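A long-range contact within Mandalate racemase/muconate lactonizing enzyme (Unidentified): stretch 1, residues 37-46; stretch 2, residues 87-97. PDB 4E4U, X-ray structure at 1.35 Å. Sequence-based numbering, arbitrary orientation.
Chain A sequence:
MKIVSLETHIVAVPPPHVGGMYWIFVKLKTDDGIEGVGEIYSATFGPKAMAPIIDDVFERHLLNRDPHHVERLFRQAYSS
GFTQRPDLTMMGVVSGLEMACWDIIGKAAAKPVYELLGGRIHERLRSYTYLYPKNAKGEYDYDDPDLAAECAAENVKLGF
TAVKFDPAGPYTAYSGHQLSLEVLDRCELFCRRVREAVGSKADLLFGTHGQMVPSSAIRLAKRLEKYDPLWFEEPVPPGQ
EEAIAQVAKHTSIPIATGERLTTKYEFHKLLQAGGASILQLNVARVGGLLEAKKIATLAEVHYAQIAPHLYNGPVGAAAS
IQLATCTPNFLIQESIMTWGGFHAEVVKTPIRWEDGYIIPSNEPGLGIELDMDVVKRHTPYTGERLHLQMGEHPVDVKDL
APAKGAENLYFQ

Stretch 1, residues 37-46: VGEIYSATFG
Stretch 2, residues 87-97: DLTMMGVVSGL

A strand and a helix lie backbone against backbone here, with no clear direct hydrogen bond between them: glycines bring the main chains together, and two waters bridge the polar end. Strand 37-40 and helix 88-97 run nearly antiparallel, at 164° between their N-to-C directions, and their axes approach to 6.0 Å. The register is set by Glu 39 and Gly 96, whose CA atoms are 4.5 Å apart; from there, later residues of stretch 1 meet earlier turns of the helix.

The strand is extended, with phi/psi of -145/171 at Gly 38, -134/143 at Glu 39 and -112/131 at Ile 40. The helix is regular, near -63/-43, and its first turn is capped by Asp 87 (chi1 t), whose OD1 accepts from Met 90 N at 3.0 Å. Gly 38 CA points its hydrogen almost straight at Gly 96 O, a CA-H...O contact of 3.5 Å with an angle of 174° at H. An ideal CB on Gly 38 would lie 2.0 Å from Gly 96 O, a clash. Gly 96 CA in turn packs 3.2 Å from Glu 39 O and 3.8 Å from Ile 40 CG1; a CB there would come within 2.5 Å of that same CG1. The side chain of Glu 39 (t, t, chi3 -1°) starts away from the helix, and its carboxylate is hydrogen-bonded elsewhere in the structure.

Ile 40, rotamer m, t, has the most area covered by the helix of any residue in stretch 1, 69 Å². The CA-to-CB bond points sideways, yet the side chain reaches the helix: Ile 40 CG2 is 3.5 Å from Gly 92 O, and Ile 40 CD1 lies 3.8 Å from Val 93 CA and 4.2 Å from Val 93 CG1. The latter is an apolar contact made although Val 93 (chi1 t) directs its CA-to-CB bond away. Gly 92, one turn before Gly 96, leaves room for the chain at Tyr 41 and Ser 42: its CA is 3.9 Å from Tyr 41 O, and an ideal CB would clash with Tyr 41 O at 2.8 Å and Ser 42 CB at 3.0 Å.

Past this point the surface becomes polar. Water 1 donates to both Tyr 41 O (2.8 Å) and Leu 88 O (2.9 Å), tying the loop to the start of the helix. Ser 42 (chi1 t) points toward the helix and sets OG 3.4 Å from Thr 89 CA. Water 2 lies 2.8 Å from Ser 42 OG in a hydrogen bond, donates to Thr 89 OG1 at 2.9 Å and accepts from Phe 45 N at 3.1 Å; small hydroxyl side chains suit this shared site.

Thr 89 (m) is also flanked by Thr 44 (m), with OG1 to OG1 at 3.6 Å, and by Phe 45 (m, chi2 -64°), whose CE2 is 3.6 Å from Thr 89 OG1. Leu 88 (t, p) brings CD2 to 3.9 Å from Thr 44 OG1. All these residues are buried, and the contact covers 446 Å², both sides summed.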

ATOM      1  N   VAL A  37      21.982 -39.936 -13.851  1.00 13.80           N
ATOM      2  CA  VAL A  37      22.230 -39.873 -12.416  1.00 13.86           C
ATOM      3  C   VAL A  37      21.744 -38.540 -11.845  1.00 13.82           C
ATOM      4  O   VAL A  37      21.766 -37.519 -12.530  1.00 14.00           O
ATOM      5  CB  VAL A  37      23.726 -40.122 -12.094  1.00 14.69           C
ATOM      6  CG1 VAL A  37      24.596 -38.988 -12.627  1.00 15.66           C
ATOM      7  CG2 VAL A  37      23.941 -40.332 -10.595  1.00 15.38           C
ATOM      8  N   GLY A  38      21.275 -38.566 -10.600  1.00 12.41           N
ATOM      9  CA  GLY A  38      20.809 -37.367  -9.932  1.00 12.77           C
ATOM     10  C   GLY A  38      21.123 -37.412  -8.452  1.00 12.31           C
ATOM     11  O   GLY A  38      21.567 -38.446  -7.924  1.00 13.38           O
ATOM     12  N   GLU A  39      20.904 -36.289  -7.780  1.00 11.89           N
ATOM     13  CA  GLU A  39      21.156 -36.177  -6.352  1.00 12.24           C
ATOM     14  C   GLU A  39      19.966 -35.503  -5.688  1.00 12.04           C
ATOM     15  O   GLU A  39      19.345 -34.605  -6.266  1.00 12.02           O
ATOM     16  CB  GLU A  39      22.444 -35.393  -6.066  1.00 13.24           C
ATOM     17  CG  GLU A  39      22.767 -35.325  -4.579  1.00 14.39           C
ATOM     18  CD  GLU A  39      24.186 -34.895  -4.259  1.00 14.47           C
ATOM     19  OE1 GLU A  39      24.998 -34.647  -5.181  1.00 14.87           O
ATOM     20  OE2 GLU A  39      24.491 -34.810  -3.047  1.00 15.34           O
ATOM     21  N   ILE A  40      19.650 -35.962  -4.480  1.00 11.68           N
ATOM     22  CA  ILE A  40      18.532 -35.470  -3.698  1.00 10.98           C
ATOM     23  C   ILE A  40      19.053 -34.736  -2.469  1.00 11.31           C
ATOM     24  O   ILE A  40      19.910 -35.258  -1.757  1.00 12.52           O
ATOM     25  CB  ILE A  40      17.650 -36.655  -3.263  1.00 11.31           C
ATOM     26  CG1 ILE A  40      16.978 -37.269  -4.492  1.00 12.14           C
ATOM     27  CG2 ILE A  40      16.636 -36.241  -2.199  1.00 12.66           C
ATOM     28  CD1 ILE A  40      16.286 -38.587  -4.251  1.00 13.11           C
ATOM     29  N   TYR A  41      18.547 -33.525  -2.225  1.00 11.47           N
ATOM     30  CA  TYR A  41      18.943 -32.752  -1.051  1.00 11.72           C
ATOM     31  C   TYR A  41      17.735 -32.655  -0.136  1.00 12.05           C
ATOM     32  O   TYR A  41      16.808 -31.877  -0.388  1.00 13.50           O
ATOM     33  CB  TYR A  41      19.428 -31.356  -1.444  1.00 12.36           C
ATOM     34  CG  TYR A  41      20.145 -30.599  -0.342  1.00 12.51           C
ATOM     35  CD1 TYR A  41      21.418 -30.974   0.053  1.00 14.01           C
ATOM     36  CD2 TYR A  41      19.567 -29.500   0.281  1.00 13.82           C
ATOM     37  CE1 TYR A  41      22.094 -30.290   1.044  1.00 14.45           C
ATOM     38  CE2 TYR A  41      20.243 -28.802   1.277  1.00 13.84           C
ATOM     39  CZ  TYR A  41      21.507 -29.210   1.655  1.00 13.16           C
ATOM     40  OH  TYR A  41      22.203 -28.540   2.640  1.00 13.45           O
ATOM     41  N   SER A  42      17.725 -33.477   0.909  1.00 12.59           N
ATOM     42  CA  SER A  42      16.604 -33.507   1.842  1.00 13.37           C
ATOM     43  C   SER A  42      17.006 -34.285   3.077  1.00 13.48           C
ATOM     44  O   SER A  42      17.425 -35.439   2.976  1.00 15.42           O
ATOM     45  CB  SER A  42      15.397 -34.190   1.196  1.00 14.42           C
ATOM     46  OG  SER A  42      14.250 -34.053   2.013  1.00 14.75           O
ATOM     47  N   ALA A  43      16.866 -33.663   4.242  1.00 12.72           N
ATOM     48  CA  ALA A  43      17.257 -34.315   5.488  1.00 13.62           C
ATOM     49  C   ALA A  43      16.250 -34.110   6.613  1.00 11.82           C
ATOM     50  O   ALA A  43      16.594 -34.240   7.786  1.00 12.92           O
ATOM     51  CB  ALA A  43      18.653 -33.865   5.920  1.00 14.87           C
ATOM     52  N   THR A  44      15.009 -33.787   6.263  1.00 11.30           N
ATOM     53  CA  THR A  44      13.942 -33.779   7.261  1.00 11.83           C
ATOM     54  C   THR A  44      13.901 -35.128   7.982  1.00 12.07           C
ATOM     55  O   THR A  44      13.770 -35.185   9.214  1.00 12.11           O
ATOM     56  CB  THR A  44      12.586 -33.513   6.608  1.00 12.41           C
ATOM     57  OG1 THR A  44      12.663 -32.317   5.826  1.00 13.11           O
ATOM     58  CG2 THR A  44      11.502 -33.350   7.660  1.00 13.61           C
ATOM     59  N   PHE A  45      14.021 -36.199   7.191  1.00 12.09           N
ATOM     60  CA  PHE A  45      14.041 -37.575   7.681  1.00 12.51           C
ATOM     61  C   PHE A  45      15.360 -38.210   7.288  1.00 13.32           C
ATOM     62  O   PHE A  45      15.950 -37.825   6.276  1.00 13.70           O
ATOM     63  CB  PHE A  45      12.897 -38.395   7.074  1.00 11.97           C
ATOM     64  CG  PHE A  45      11.583 -37.683   7.078  1.00 11.14           C
ATOM     65  CD1 PHE A  45      10.973 -37.336   8.278  1.00 11.77           C
ATOM     66  CD2 PHE A  45      10.955 -37.345   5.887  1.00 12.09           C
ATOM     67  CE1 PHE A  45       9.756 -36.661   8.286  1.00 11.69           C
ATOM     68  CE2 PHE A  45       9.743 -36.668   5.891  1.00 12.56           C
ATOM     69  CZ  PHE A  45       9.140 -36.326   7.095  1.00 11.83           C
ATOM     70  N   GLY A  46      15.804 -39.189   8.077  1.00 13.91           N
ATOM     71  CA  GLY A  46      17.061 -39.878   7.840  1.00 14.87           C
ATOM     72  C   GLY A  46      17.050 -40.829   6.657  1.00 15.07           C
ATOM     73  O   GLY A  46      15.997 -41.115   6.091  1.00 15.17           O
ATOM     74  N   ASP A  87       5.815 -29.815  -0.679  1.00 11.24           N
ATOM     75  CA  ASP A  87       6.219 -30.765   0.350  1.00 10.81           C
ATOM     76  C   ASP A  87       7.737 -30.876   0.223  1.00 10.81           C
ATOM     77  O   ASP A  87       8.253 -31.360  -0.787  1.00 11.63           O
ATOM     78  CB  ASP A  87       5.531 -32.125   0.156  1.00 11.87           C
ATOM     79  CG  ASP A  87       6.002 -33.169   1.170  1.00 12.96           C
ATOM     80  OD1 ASP A  87       7.232 -33.421   1.239  1.00 14.62           O
ATOM     81  OD2 ASP A  87       5.148 -33.747   1.889  1.00 13.53           O
ATOM     82  N   LEU A  88       8.446 -30.396   1.238  1.00 10.73           N
ATOM     83  CA  LEU A  88       9.889 -30.197   1.136  1.00 10.67           C
ATOM     84  C   LEU A  88      10.657 -31.479   0.770  1.00 10.48           C
ATOM     85  O   LEU A  88      11.550 -31.456  -0.078  1.00 11.11           O
ATOM     86  CB  LEU A  88      10.418 -29.619   2.450  1.00 11.11           C
ATOM     87  CG  LEU A  88      11.894 -29.229   2.484  1.00 11.21           C
ATOM     88  CD1 LEU A  88      12.181 -28.052   1.555  1.00 12.19           C
ATOM     89  CD2 LEU A  88      12.296 -28.897   3.903  1.00 12.26           C
ATOM     90  N   THR A  89      10.315 -32.598   1.401  1.00 10.96           N
ATOM     91  CA  THR A  89      11.010 -33.843   1.093  1.00 11.09           C
ATOM     92  C   THR A  89      10.675 -34.313  -0.315  1.00 10.71           C
ATOM     93  O   THR A  89      11.568 -34.739  -1.054  1.00 11.15           O
ATOM     94  CB  THR A  89      10.716 -34.942   2.133  1.00 12.09           C
ATOM     95  OG1 THR A  89      11.216 -34.530   3.411  1.00 13.06           O
ATOM     96  CG2 THR A  89      11.373 -36.256   1.744  1.00 13.06           C
ATOM     97  N   MET A  90       9.405 -34.206  -0.704  1.00 10.64           N
ATOM     98  CA  MET A  90       9.004 -34.614  -2.052  1.00 10.21           C
ATOM     99  C   MET A  90       9.742 -33.790  -3.093  1.00 10.00           C
ATOM    100  O   MET A  90      10.177 -34.315  -4.113  1.00 11.03           O
ATOM    101  CB  MET A  90       7.497 -34.456  -2.246  1.00 10.38           C
ATOM    102  CG  MET A  90       7.034 -34.675  -3.687  1.00 10.95           C
ATOM    103  SD  MET A  90       7.413 -36.320  -4.342  1.00 11.25           S
ATOM    104  CE  MET A  90       5.833 -37.128  -4.084  1.00 11.49           C
ATOM    105  N   MET A  91       9.894 -32.496  -2.838  1.00  9.73           N
ATOM    106  CA  MET A  91      10.591 -31.653  -3.790  1.00  9.72           C
ATOM    107  C   MET A  91      12.063 -32.037  -3.920  1.00  9.79           C
ATOM    108  O   MET A  91      12.611 -32.026  -5.023  1.00 10.40           O
ATOM    109  CB  MET A  91      10.410 -30.185  -3.446  1.00 10.24           C
ATOM    110  CG  MET A  91       8.986 -29.677  -3.677  1.00 11.20           C
ATOM    111  SD  MET A  91       8.439 -29.737  -5.399  1.00 12.19           S
ATOM    112  CE  MET A  91       7.569 -31.301  -5.488  1.00 12.42           C
ATOM    113  N   GLY A  92      12.711 -32.391  -2.811  1.00  9.75           N
ATOM    114  CA  GLY A  92      14.068 -32.914  -2.887  1.00 10.70           C
ATOM    115  C   GLY A  92      14.139 -34.179  -3.727  1.00 10.59           C
ATOM    116  O   GLY A  92      15.002 -34.322  -4.596  1.00 11.28           O
ATOM    117  N   VAL A  93      13.218 -35.104  -3.484  1.00 10.54           N
ATOM    118  CA  VAL A  93      13.205 -36.357  -4.231  1.00 11.38           C
ATOM    119  C   VAL A  93      12.989 -36.126  -5.721  1.00 10.96           C
ATOM    120  O   VAL A  93      13.732 -36.657  -6.556  1.00 11.45           O
ATOM    121  CB  VAL A  93      12.143 -37.332  -3.692  1.00 11.65           C
ATOM    122  CG1 VAL A  93      12.063 -38.582  -4.563  1.00 12.11           C
ATOM    123  CG2 VAL A  93      12.460 -37.702  -2.253  1.00 12.85           C
ATOM    124  N   VAL A  94      11.985 -35.331  -6.070  1.00 10.29           N
ATOM    125  CA  VAL A  94      11.737 -35.100  -7.487  1.00 10.67           C
ATOM    126  C   VAL A  94      12.885 -34.338  -8.147  1.00 10.32           C
ATOM    127  O   VAL A  94      13.138 -34.525  -9.334  1.00 11.09           O
ATOM    128  CB  VAL A  94      10.364 -34.442  -7.772  1.00 11.61           C
ATOM    129  CG1 VAL A  94      10.411 -32.937  -7.555  1.00 12.83           C
ATOM    130  CG2 VAL A  94       9.921 -34.777  -9.193  1.00 12.74           C
ATOM    131  N   SER A  95      13.601 -33.508  -7.388  1.00  9.93           N
ATOM    132  CA  SER A  95      14.754 -32.800  -7.945  1.00  9.99           C
ATOM    133  C   SER A  95      15.787 -33.798  -8.461  1.00 10.49           C
ATOM    134  O   SER A  95      16.343 -33.632  -9.549  1.00 11.24           O
ATOM    135  CB  SER A  95      15.421 -31.922  -6.892  1.00 10.22           C
ATOM    136  OG  SER A  95      14.557 -30.913  -6.419  1.00 10.70           O
ATOM    137  N   GLY A  96      16.051 -34.835  -7.670  1.00 10.88           N
ATOM    138  CA  GLY A  96      17.024 -35.843  -8.048  1.00 11.27           C
ATOM    139  C   GLY A  96      16.557 -36.632  -9.252  1.00 11.33           C
ATOM    140  O   GLY A  96      17.326 -36.882 -10.178  1.00 11.54           O
ATOM    141  N   LEU A  97      15.291 -37.041  -9.237  1.00 11.14           N
ATOM    142  CA  LEU A  97      14.743 -37.798 -10.357  1.00 11.21           C
ATOM    143  C   LEU A  97      14.739 -36.962 -11.633  1.00 11.34           C
ATOM    144  O   LEU A  97      15.085 -37.454 -12.709  1.00 11.90           O
ATOM    145  CB  LEU A  97      13.330 -38.281 -10.040  1.00 12.27           C
ATOM    146  CG  LEU A  97      13.156 -39.241  -8.859  1.00 13.74           C
ATOM    147  CD1 LEU A  97      11.678 -39.522  -8.624  1.00 14.96           C
ATOM    148  CD2 LEU A  97      13.925 -40.532  -9.089  1.00 14.87           C
TER
HETATM  149  O   HOH W   1      14.356 -30.868   0.462  1.00 13.41           O
HETATM  150  O   HOH W   2      13.735 -35.713   4.159  1.00 13.78           O